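PDB 2FB5: hypothetical Membrane Spanning Protein from Bacillus cereus, which catalyses the condensation of two ATP molecules into cyclic di-AMP as a diadenylate cyclase and is required for efficient spore formation. Local coordinates for residues Leu95-Leu104 with Asp135-Asn143. Numbering follows the deposited sequence.
Sequences LIVVERNETL and DGAVLVKNN
Val97 is gripped through both its backbone polar atoms by the strand at 137-141: its N donates to Val138 O at 2.8 Å and its O accepts from Val140 N. Together with Val138 N to Leu95 O and Glu99 N to Val140 O, this pairing, with residues 95-98 and 137-141 running 24° apart, identifies strand 94-98 as the parallel neighbour of strand 137-141 in the mixed sheet of the DisA-type nucleotide-binding domain. The other edges of the pair are also bonded, to strands 181-185 and 144-150, so the contact lies inside the sheet.

Apolar side chains pack on both faces, more closely on that of Val97 and Leu139. There Leu95 CD2 meets Ala137 CB at 3.7 Å, and Leu139 CD1 lies 3.8 Å from Val97 CG1 and 4.0 Å from Leu104 CD1; helix 166-175 covers Leu95 and Val97. On the other, Ile96 CG2 approaches Val140 CG2 at 3.9 Å, while Val138 touches Phe127.

Past Val98, where the first strand ends while the second runs on to Lys141, the contact becomes polar and hydrated. One water links Glu99 O to Asn142 N; another receives a bond from Lys141 NZ and donates to Arg100 O. The exposed Lys141 chain turns about its CB-CG bond (chi2 74°), which brings it across the Glu99 carboxylate; Lys141 CD lies 3.6 Å from Glu99 CD. Lys141 NZ meets Glu99 OE2 at 2.9 Å in a salt bridge, from a direction 60° out of the carboxylate plane.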
# COMPACT_ATOMS: atom_id res chain seq x y z
N LEU A 95 -26.48 10.18 -14.94
CA LEU A 95 -26.26 8.98 -14.15
C LEU A 95 -25.05 8.27 -14.75
O LEU A 95 -25.17 7.67 -15.82
CB LEU A 95 -27.51 8.09 -14.19
CG LEU A 95 -27.55 6.79 -13.39
CD1 LEU A 95 -27.45 7.06 -11.90
CD2 LEU A 95 -28.86 6.03 -13.69
N ILE A 96 -23.90 8.36 -14.09
CA ILE A 96 -22.64 7.84 -14.63
C ILE A 96 -22.01 6.79 -13.72
O ILE A 96 -21.55 7.11 -12.62
CB ILE A 96 -21.59 8.97 -14.88
CG1 ILE A 96 -22.17 10.03 -15.84
CG2 ILE A 96 -20.30 8.35 -15.42
CD1 ILE A 96 -21.23 11.24 -16.14
N VAL A 97 -22.01 5.55 -14.19
CA VAL A 97 -21.42 4.42 -13.46
C VAL A 97 -19.93 4.34 -13.78
O VAL A 97 -19.55 4.27 -14.96
CB VAL A 97 -22.07 3.09 -13.90
CG1 VAL A 97 -21.37 1.89 -13.25
CG2 VAL A 97 -23.57 3.07 -13.56
N VAL A 98 -19.07 4.37 -12.76
CA VAL A 98 -17.67 4.08 -13.00
C VAL A 98 -17.35 2.70 -12.46
O VAL A 98 -17.41 2.47 -11.25
CB VAL A 98 -16.74 5.13 -12.38
CG1 VAL A 98 -15.30 4.84 -12.77
CG2 VAL A 98 -17.17 6.53 -12.83
N GLU A 99 -17.05 1.77 -13.37
CA GLU A 99 -16.65 0.42 -13.01
C GLU A 99 -15.37 0.46 -12.20
O GLU A 99 -14.42 1.19 -12.55
CB GLU A 99 -16.43 -0.44 -14.26
CG GLU A 99 -16.28 -1.92 -13.95
CD GLU A 99 -16.29 -2.80 -15.21
OE1 GLU A 99 -17.05 -2.51 -16.15
OE2 GLU A 99 -15.52 -3.79 -15.24
N ARG A 100 -15.36 -0.30 -11.11
CA ARG A 100 -14.18 -0.36 -10.25
C ARG A 100 -13.58 -1.78 -10.30
O ARG A 100 -13.25 -2.24 -11.39
CB ARG A 100 -14.47 0.23 -8.83
CG ARG A 100 -14.70 1.77 -8.88
CD ARG A 100 -15.13 2.40 -7.55
NE ARG A 100 -14.03 2.61 -6.61
CZ ARG A 100 -13.94 2.00 -5.42
NH1 ARG A 100 -14.86 1.13 -5.05
NH2 ARG A 100 -12.92 2.26 -4.62
N ASN A 101 -13.44 -2.46 -9.16
CA ASN A 101 -12.82 -3.79 -9.19
C ASN A 101 -13.75 -4.90 -9.70
O ASN A 101 -13.27 -5.92 -10.22
CB ASN A 101 -12.22 -4.16 -7.83
CG ASN A 101 -11.40 -5.46 -7.89
OD1 ASN A 101 -10.46 -5.57 -8.67
ND2 ASN A 101 -11.79 -6.48 -7.09
N GLU A 102 -15.06 -4.73 -9.56
CA GLU A 102 -16.00 -5.77 -9.93
C GLU A 102 -16.69 -5.52 -11.27
O GLU A 102 -17.11 -4.38 -11.57
CB GLU A 102 -17.03 -5.98 -8.81
CG GLU A 102 -16.39 -6.33 -7.48
CD GLU A 102 -17.33 -6.24 -6.28
OE1 GLU A 102 -18.56 -6.09 -6.45
OE2 GLU A 102 -16.81 -6.32 -5.15
N THR A 103 -16.80 -6.57 -12.08
CA THR A 103 -17.44 -6.46 -13.40
C THR A 103 -18.96 -6.37 -13.27
O THR A 103 -19.54 -6.89 -12.31
CB THR A 103 -17.02 -7.60 -14.38
OG1 THR A 103 -17.57 -8.84 -13.93
CG2 THR A 103 -15.49 -7.71 -14.48
N LEU A 104 -19.60 -5.71 -14.22
CA LEU A 104 -20.98 -5.28 -14.05
C LEU A 104 -21.98 -5.78 -15.09
O LEU A 104 -23.15 -5.43 -15.04
CB LEU A 104 -21.01 -3.74 -14.02
CG LEU A 104 -20.11 -3.09 -12.97
CD1 LEU A 104 -20.05 -1.58 -13.17
CD2 LEU A 104 -20.64 -3.43 -11.57
N ASP A 135 -31.94 8.98 -21.32
CA ASP A 135 -32.73 8.25 -20.33
C ASP A 135 -32.07 6.92 -19.93
O ASP A 135 -32.28 5.90 -20.58
CB ASP A 135 -34.17 8.05 -20.86
CG ASP A 135 -35.10 7.38 -19.85
OD1 ASP A 135 -34.89 7.51 -18.63
OD2 ASP A 135 -36.07 6.72 -20.29
N GLY A 136 -31.30 6.93 -18.85
CA GLY A 136 -30.60 5.74 -18.39
C GLY A 136 -29.17 6.08 -18.02
O GLY A 136 -28.80 7.25 -18.02
N ALA A 137 -28.36 5.07 -17.71
CA ALA A 137 -27.01 5.27 -17.20
C ALA A 137 -25.94 5.13 -18.27
O ALA A 137 -26.05 4.29 -19.16
CB ALA A 137 -26.72 4.27 -16.08
N VAL A 138 -24.90 5.94 -18.14
CA VAL A 138 -23.66 5.70 -18.87
C VAL A 138 -22.78 4.76 -18.05
O VAL A 138 -22.72 4.89 -16.82
CB VAL A 138 -22.93 7.03 -19.15
CG1 VAL A 138 -21.43 6.82 -19.33
CG2 VAL A 138 -23.52 7.68 -20.38
N LEU A 139 -22.13 3.82 -18.71
CA LEU A 139 -21.12 2.97 -18.07
C LEU A 139 -19.74 3.40 -18.55
O LEU A 139 -19.51 3.47 -19.75
CB LEU A 139 -21.34 1.51 -18.43
CG LEU A 139 -20.25 0.49 -18.03
CD1 LEU A 139 -19.92 0.58 -16.53
CD2 LEU A 139 -20.71 -0.93 -18.39
N VAL A 140 -18.84 3.64 -17.60
CA VAL A 140 -17.46 4.03 -17.92
C VAL A 140 -16.54 2.91 -17.43
O VAL A 140 -16.66 2.45 -16.29
CB VAL A 140 -17.09 5.36 -17.21
CG1 VAL A 140 -15.58 5.59 -17.18
CG2 VAL A 140 -17.81 6.55 -17.84
N LYS A 141 -15.65 2.44 -18.31
CA LYS A 141 -14.60 1.52 -17.91
C LYS A 141 -13.29 2.20 -18.27
O LYS A 141 -12.99 2.36 -19.44
CB LYS A 141 -14.72 0.19 -18.66
CG LYS A 141 -13.54 -0.76 -18.48
CD LYS A 141 -13.55 -1.40 -17.10
CE LYS A 141 -12.53 -2.53 -17.01
NZ LYS A 141 -12.72 -3.28 -15.73
N ASN A 142 -12.55 2.61 -17.24
CA ASN A 142 -11.28 3.33 -17.43
C ASN A 142 -11.49 4.59 -18.27
O ASN A 142 -12.16 5.52 -17.81
CB ASN A 142 -10.18 2.39 -17.97
CG ASN A 142 -8.77 2.96 -17.78
OD1 ASN A 142 -8.57 3.96 -17.09
ND2 ASN A 142 -7.79 2.31 -18.42
N ASN A 143 -10.97 4.63 -19.50
CA ASN A 143 -11.06 5.83 -20.32
C ASN A 143 -12.04 5.67 -21.50
O ASN A 143 -11.94 6.39 -22.50
CB ASN A 143 -9.67 6.29 -20.82
CG ASN A 143 -8.65 6.41 -19.69
OD1 ASN A 143 -7.55 5.83 -19.76
ND2 ASN A 143 -9.02 7.13 -18.64
O HOH W 1 -12.21 -1.23 -13.53
O HOH W 2 -13.14 2.23 -14.70